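Oxalate-binding protein (Thermotoga maritima, PDB 1O4T) binds oxalate beside a manganese ion as a homodimer of the cupin superfamily and is a putative oxalate decarboxylase. Local coordinates at residues R61-P66 with D123-A128; Y82-G87 with V98-G103. All blocks are in the same frame, centred on the assembly; numbering follows the deposited sequence.

Contact 1: R61-P66 with D123-A128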
loop_
_atom_site.group_PDB
_atom_site.type_symbol
_atom_site.label_atom_id
_atom_site.label_comp_id
_atom_site.label_asym_id
_atom_site.label_seq_id
_atom_site.Cartn_x
_atom_site.Cartn_y
_atom_site.Cartn_z
ATOM N N ARG A 61 -2.836 7.680 -3.091
ATOM C CA ARG A 61 -2.965 6.975 -4.359
ATOM C C ARG A 61 -2.697 7.977 -5.489
ATOM O O ARG A 61 -3.350 9.060 -5.544
ATOM C CB ARG A 61 -4.364 6.394 -4.504
ATOM C CG ARG A 61 -4.501 5.429 -5.638
ATOM C CD ARG A 61 -5.914 4.913 -5.887
ATOM N NE ARG A 61 -5.912 4.052 -7.083
ATOM C CZ ARG A 61 -6.877 3.188 -7.413
ATOM N NH1 ARG A 61 -7.962 3.051 -6.652
ATOM N NH2 ARG A 61 -6.756 2.449 -8.513
ATOM N N MET A 62 -1.740 7.657 -6.360
ATOM C CA MET A 62 -1.344 8.567 -7.433
ATOM C C MET A 62 -1.857 7.974 -8.724
ATOM O O MET A 62 -1.858 6.768 -8.837
ATOM C CB MET A 62 0.158 8.606 -7.544
ATOM C CG MET A 62 0.882 9.010 -6.264
ATOM S SD MET A 62 0.526 10.641 -5.894
ATOM C CE MET A 62 1.013 11.430 -7.469
ATOM N N LYS A 63 -2.286 8.833 -9.650
ATOM C CA LYS A 63 -2.661 8.462 -10.993
ATOM C C LYS A 63 -1.871 9.321 -11.955
ATOM O O LYS A 63 -1.974 10.556 -11.922
ATOM C CB LYS A 63 -4.132 8.726 -11.191
ATOM C CG LYS A 63 -4.662 8.286 -12.545
ATOM C CD LYS A 63 -6.196 8.328 -12.548
ATOM C CE LYS A 63 -6.714 9.523 -13.258
ATOM N NZ LYS A 63 -8.248 9.536 -13.252
ATOM N N LEU A 64 -1.064 8.665 -12.788
ATOM C CA LEU A 64 -0.284 9.293 -13.860
ATOM C C LEU A 64 -0.898 8.949 -15.230
ATOM O O LEU A 64 -0.792 7.806 -15.712
ATOM C CB LEU A 64 1.167 8.806 -13.820
ATOM C CG LEU A 64 2.098 9.637 -12.937
ATOM C CD1 LEU A 64 1.572 9.767 -11.480
ATOM C CD2 LEU A 64 3.535 9.074 -12.964
ATOM N N PRO A 65 -1.528 9.921 -15.866
ATOM C CA PRO A 65 -1.989 9.737 -17.229
ATOM C C PRO A 65 -0.836 9.379 -18.173
ATOM O O PRO A 65 0.321 9.656 -17.859
ATOM C CB PRO A 65 -2.555 11.110 -17.602
ATOM C CG PRO A 65 -2.832 11.770 -16.305
ATOM C CD PRO A 65 -1.846 11.259 -15.352
ATOM N N PRO A 66 -1.141 8.762 -19.304
ATOM C CA PRO A 66 -0.140 8.479 -20.307
ATOM C C PRO A 66 0.691 9.701 -20.643
ATOM O O PRO A 66 0.133 10.761 -20.940
ATOM C CB PRO A 66 -0.982 8.028 -21.503
ATOM C CG PRO A 66 -2.155 7.389 -20.849
ATOM C CD PRO A 66 -2.458 8.224 -19.680
ATOM N N ASP A 123 -3.577 4.598 -17.776
ATOM C CA ASP A 123 -3.141 5.211 -16.549
ATOM C C ASP A 123 -2.216 4.295 -15.754
ATOM O O ASP A 123 -2.474 3.108 -15.614
ATOM C CB ASP A 123 -4.339 5.612 -15.669
ATOM C CG ASP A 123 -5.221 6.685 -16.304
ATOM O OD1 ASP A 123 -4.763 7.457 -17.172
ATOM O OD2 ASP A 123 -6.411 6.817 -15.965
ATOM N N LEU A 124 -1.145 4.872 -15.216
ATOM C CA LEU A 124 -0.305 4.207 -14.238
ATOM C C LEU A 124 -0.792 4.669 -12.847
ATOM O O LEU A 124 -0.753 5.848 -12.561
ATOM C CB LEU A 124 1.155 4.616 -14.431
ATOM C CG LEU A 124 2.215 4.284 -13.383
ATOM C CD1 LEU A 124 2.420 2.784 -13.234
ATOM C CD2 LEU A 124 3.497 4.982 -13.803
ATOM N N GLU A 125 -1.263 3.767 -12.006
ATOM C CA GLU A 125 -1.619 4.157 -10.656
ATOM C C GLU A 125 -0.780 3.415 -9.642
ATOM O O GLU A 125 -0.398 2.269 -9.844
ATOM C CB GLU A 125 -3.079 3.885 -10.409
ATOM C CG GLU A 125 -3.988 4.406 -11.505
ATOM C CD GLU A 125 -5.414 4.673 -11.040
ATOM O OE1 GLU A 125 -5.615 4.779 -9.825
ATOM O OE2 GLU A 125 -6.321 4.831 -11.903
ATOM N N PHE A 126 -0.499 4.074 -8.528
ATOM C CA PHE A 126 0.241 3.450 -7.475
ATOM C C PHE A 126 -0.036 4.105 -6.134
ATOM O O PHE A 126 -0.467 5.274 -6.042
ATOM C CB PHE A 126 1.742 3.481 -7.771
ATOM C CG PHE A 126 2.307 4.861 -8.035
ATOM C CD1 PHE A 126 2.931 5.571 -7.034
ATOM C CD2 PHE A 126 2.255 5.408 -9.315
ATOM C CE1 PHE A 126 3.445 6.852 -7.295
ATOM C CE2 PHE A 126 2.786 6.652 -9.598
ATOM C CZ PHE A 126 3.401 7.369 -8.587
ATOM N N LEU A 127 0.244 3.339 -5.104
ATOM C CA LEU A 127 0.231 3.813 -3.744
ATOM C C LEU A 127 1.568 4.375 -3.345
ATOM O O LEU A 127 2.581 3.778 -3.639
ATOM C CB LEU A 127 -0.081 2.611 -2.863
ATOM C CG LEU A 127 -1.187 2.743 -1.874
ATOM C CD1 LEU A 127 -2.500 3.120 -2.561
ATOM C CD2 LEU A 127 -1.244 1.378 -1.112
ATOM N N ALA A 128 1.582 5.499 -2.639
ATOM C CA ALA A 128 2.823 6.130 -2.149
ATOM C C ALA A 128 2.727 6.339 -0.655
ATOM O O ALA A 128 1.762 6.934 -0.176
ATOM C CB ALA A 128 3.058 7.426 -2.850
#

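Contact 2: Y82-G87 with V98-G103. With OXL (oxalate ion), chain D.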
loop_
_atom_site.group_PDB
_atom_site.type_symbol
_atom_site.label_atom_id
_atom_site.label_comp_id
_atom_site.label_asym_id
_atom_site.label_seq_id
_atom_site.Cartn_x
_atom_site.Cartn_y
_atom_site.Cartn_z
ATOM N N TYR A 82 6.616 2.949 -3.175
ATOM C CA TYR A 82 5.510 2.857 -4.093
ATOM C C TYR A 82 5.066 1.392 -4.230
ATOM O O TYR A 82 5.900 0.480 -4.347
ATOM C CB TYR A 82 5.929 3.314 -5.476
ATOM C CG TYR A 82 6.394 4.743 -5.697
ATOM C CD1 TYR A 82 7.125 5.068 -6.838
ATOM C CD2 TYR A 82 6.081 5.777 -4.808
ATOM C CE1 TYR A 82 7.502 6.357 -7.096
ATOM C CE2 TYR A 82 6.452 7.063 -5.065
ATOM C CZ TYR A 82 7.178 7.362 -6.205
ATOM O OH TYR A 82 7.576 8.684 -6.431
ATOM N N TYR A 83 3.753 1.154 -4.214
ATOM C CA TYR A 83 3.182 -0.108 -4.686
ATOM C C TYR A 83 2.376 0.153 -5.979
ATOM O O TYR A 83 1.375 0.894 -6.006
ATOM C CB TYR A 83 2.329 -0.777 -3.605
ATOM C CG TYR A 83 1.842 -2.137 -4.055
ATOM C CD1 TYR A 83 2.553 -3.284 -3.746
ATOM C CD2 TYR A 83 0.700 -2.266 -4.804
ATOM C CE1 TYR A 83 2.151 -4.551 -4.215
ATOM C CE2 TYR A 83 0.259 -3.527 -5.266
ATOM C CZ TYR A 83 1.000 -4.678 -4.954
ATOM O OH TYR A 83 0.602 -5.917 -5.408
ATOM N N ILE A 84 2.830 -0.441 -7.072
ATOM C CA ILE A 84 2.209 -0.204 -8.369
ATOM C C ILE A 84 0.906 -0.983 -8.464
ATOM O O ILE A 84 0.900 -2.224 -8.375
ATOM C CB ILE A 84 3.161 -0.605 -9.527
ATOM C CG1 ILE A 84 4.568 -0.024 -9.353
ATOM C CG2 ILE A 84 2.558 -0.206 -10.906
ATOM C CD1 ILE A 84 4.596 1.500 -9.113
ATOM N N LEU A 85 -0.189 -0.251 -8.691
ATOM C CA LEU A 85 -1.534 -0.828 -8.729
ATOM C C LEU A 85 -2.062 -1.159 -10.129
ATOM O O LEU A 85 -2.766 -2.158 -10.282
ATOM C CB LEU A 85 -2.545 0.127 -8.066
ATOM C CG LEU A 85 -2.393 0.571 -6.629
ATOM C CD1 LEU A 85 -3.342 1.712 -6.370
ATOM C CD2 LEU A 85 -2.694 -0.562 -5.730
ATOM N N LEU A 86 -1.750 -0.323 -11.120
ATOM C CA LEU A 86 -2.250 -0.467 -12.474
ATOM C C LEU A 86 -1.257 0.129 -13.413
ATOM O O LEU A 86 -0.675 1.126 -13.091
ATOM C CB LEU A 86 -3.569 0.334 -12.693
ATOM C CG LEU A 86 -4.869 -0.114 -12.016
ATOM C CD1 LEU A 86 -5.853 1.059 -11.912
ATOM C CD2 LEU A 86 -5.493 -1.256 -12.747
ATOM N N GLY A 87 -1.157 -0.424 -14.616
ATOM C CA GLY A 87 -0.396 0.139 -15.718
ATOM C C GLY A 87 1.080 -0.211 -15.690
ATOM O O GLY A 87 1.527 -1.114 -14.977
ATOM N N VAL A 98 14.356 1.508 -14.146
ATOM C CA VAL A 98 13.845 0.149 -14.043
ATOM C C VAL A 98 12.378 0.165 -14.507
ATOM O O VAL A 98 11.586 0.929 -13.966
ATOM C CB VAL A 98 13.931 -0.309 -12.569
ATOM C CG1 VAL A 98 13.149 -1.590 -12.323
ATOM C CG2 VAL A 98 15.404 -0.476 -12.147
ATOM N N PRO A 99 12.008 -0.631 -15.510
ATOM C CA PRO A 99 10.606 -0.738 -15.877
ATOM C C PRO A 99 9.789 -1.450 -14.818
ATOM O O PRO A 99 10.229 -2.462 -14.270
ATOM C CB PRO A 99 10.594 -1.539 -17.182
ATOM C CG PRO A 99 11.989 -2.007 -17.435
ATOM C CD PRO A 99 12.887 -1.427 -16.378
ATOM N N ILE A 100 8.603 -0.893 -14.553
ATOM C CA ILE A 100 7.727 -1.373 -13.522
ATOM C C ILE A 100 6.323 -1.599 -14.062
ATOM O O ILE A 100 5.953 -1.109 -15.155
ATOM C CB ILE A 100 7.742 -0.467 -12.264
ATOM C CG1 ILE A 100 7.592 1.030 -12.555
ATOM C CG2 ILE A 100 9.051 -0.660 -11.516
ATOM C CD1 ILE A 100 6.204 1.476 -12.830
ATOM N N LYS A 101 5.591 -2.406 -13.296
ATOM C CA LYS A 101 4.233 -2.777 -13.589
ATOM C C LYS A 101 3.504 -3.124 -12.294
ATOM O O LYS A 101 4.120 -3.297 -11.221
ATOM C CB LYS A 101 4.203 -3.965 -14.543
ATOM C CG LYS A 101 4.922 -5.188 -14.020
ATOM C CD LYS A 101 4.862 -6.306 -15.030
ATOM C CE LYS A 101 4.930 -7.659 -14.339
ATOM N NZ LYS A 101 4.992 -8.717 -15.381
ATOM N N ALA A 102 2.182 -3.245 -12.435
ATOM C CA ALA A 102 1.312 -3.705 -11.375
ATOM C C ALA A 102 1.940 -4.829 -10.572
ATOM O O ALA A 102 2.424 -5.822 -11.113
ATOM C CB ALA A 102 -0.023 -4.147 -11.966
ATOM N N GLY A 103 1.931 -4.658 -9.261
ATOM C CA GLY A 103 2.484 -5.663 -8.364
ATOM C C GLY A 103 3.895 -5.339 -7.881
ATOM O O GLY A 103 4.376 -5.940 -6.938
HETATM C C1 OXL D . 6.363 11.256 -4.259
HETATM C C2 OXL D . 6.503 12.285 -3.225
HETATM O O1 OXL D . 5.106 11.045 -4.702
HETATM O O2 OXL D . 5.425 13.058 -3.001
HETATM O O3 OXL D . 7.337 10.594 -4.676
HETATM O O4 OXL D . 7.534 12.415 -2.558
HETATM O O HOH W 1 0.663 -3.636 -15.043
#

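Contact 1: R61-P66 with D123-A128
Met62 and Phe126 form the dense half of this antiparallel strand pair, and Arg61 and Glu125 belong to its charged, partly exposed face. On the buried face Phe126 CG stands between its backbone N and carbonyl carbon (chi1 55°), and the ring beyond it lies under Met62, whose CB sits over one ring face, 3.8 Å from the centroid. Met62 CG packs on Phe126 CE1 at 3.5 Å. Leu64 adds CD1 against Phe126 CE2 (3.8 Å), while its CD2 runs beside Leu124 CD2. Met62 and Phe126 exchange backbone hydrogen bonds, as do Leu64 and Leu124.

On the charged face Arg61, extended from CG to NE, brings NE within 2.9 Å of Glu125 OE1 in a salt bridge, with guanidinium and carboxylate planes 51° apart. Leu127 and the second subunit cover this end. The looser, solvent side is the Lys63 and Asp123 end, where Lys63 NZ stays 4.3 Å from Asp123 OD2, too far for a salt bridge. An alanine in place of Arg61 would probably leave the Glu125 carboxylate without this cationic mate and freer to turn. The pair belongs to an antiparallel sheet of the cupin double-stranded beta-helix, whose inner face, with Met62, Leu64 and Phe126, lies by the oxalate pocket.

Contact 2: Y82-G87 with V98-G103
Ile84 and Ile100 meet across the interior of the cupin double-stranded beta-helix, where strand 78-86 of one sheet comes up against the end of strand 96-101 of the other. How two sheets close on each other is well illustrated here, for the touching backbones run 113° apart and do not pair as neighbouring strands. The two isoleucine side chains likewise cross at about a right angle, CD1 to CD1 at 4.0 Å. The rest of the Ile84 side chain, CB, CG1 and CG2, lies on the Lys101 backbone, with Ile84 CB 3.3 Å from Lys101 O. Ile116 of strand 113-117 touches both isoleucines.

Tyr83 turns to the opposite face of its strand from Ile84. Its CG is anti to the backbone N (chi1 -175°), and the far end of the ring lies against the turn at Gly103, with Tyr83 OH 3.5 Å from Gly103 CA. At Gly103 itself the backbone angles leave no room for a side chain beside the carbonyl oxygen of Ala102. Arg61 of the second subunit packs on Tyr83, and Ser23 of that subunit hydrogen-bonds to Gly103 O, placing this corner at the dimer interface.

Tyr82 makes no contact with 98-103; its ring stacks with that of the manganese ligand His114, and its OH donates a 2.6 Å hydrogen bond to oxalate O3, an atom that sits at the ring edge, near its plane.

Backbone bonds join the two segments. Gly103 N donates to Ile84 O, nearly straight at 173°. Farther along, Ala102 N reaches Gly87 O weakly at 3.4 Å, and one water molecule spans the pair, donating to Gly87 O and accepting from Ala102 N.

Followed from the N terminus, the chain first passes through 61-66, whose partner 123-128 comes only after a long excursion of 56 residues. Contact 1 closes that large loop within one sheet. Inside it lies the shorter loop of contact 2: after 82-87 the chain crosses to the other sheet in strand 88-93, turns, and at 98-103 comes back beside 82-87 on its way into strand 104-108. The two closures are thus nested rather than crossed. They share a boundary, because strands 78-86 and 124-132 are neighbours: Leu85 N probably hydrogen-bonds to Glu125 O, and Leu127 N to Tyr83 O. Contact 1 therefore holds strands side by side, contact 2 joins sheet to sheet, and both reach the second subunit.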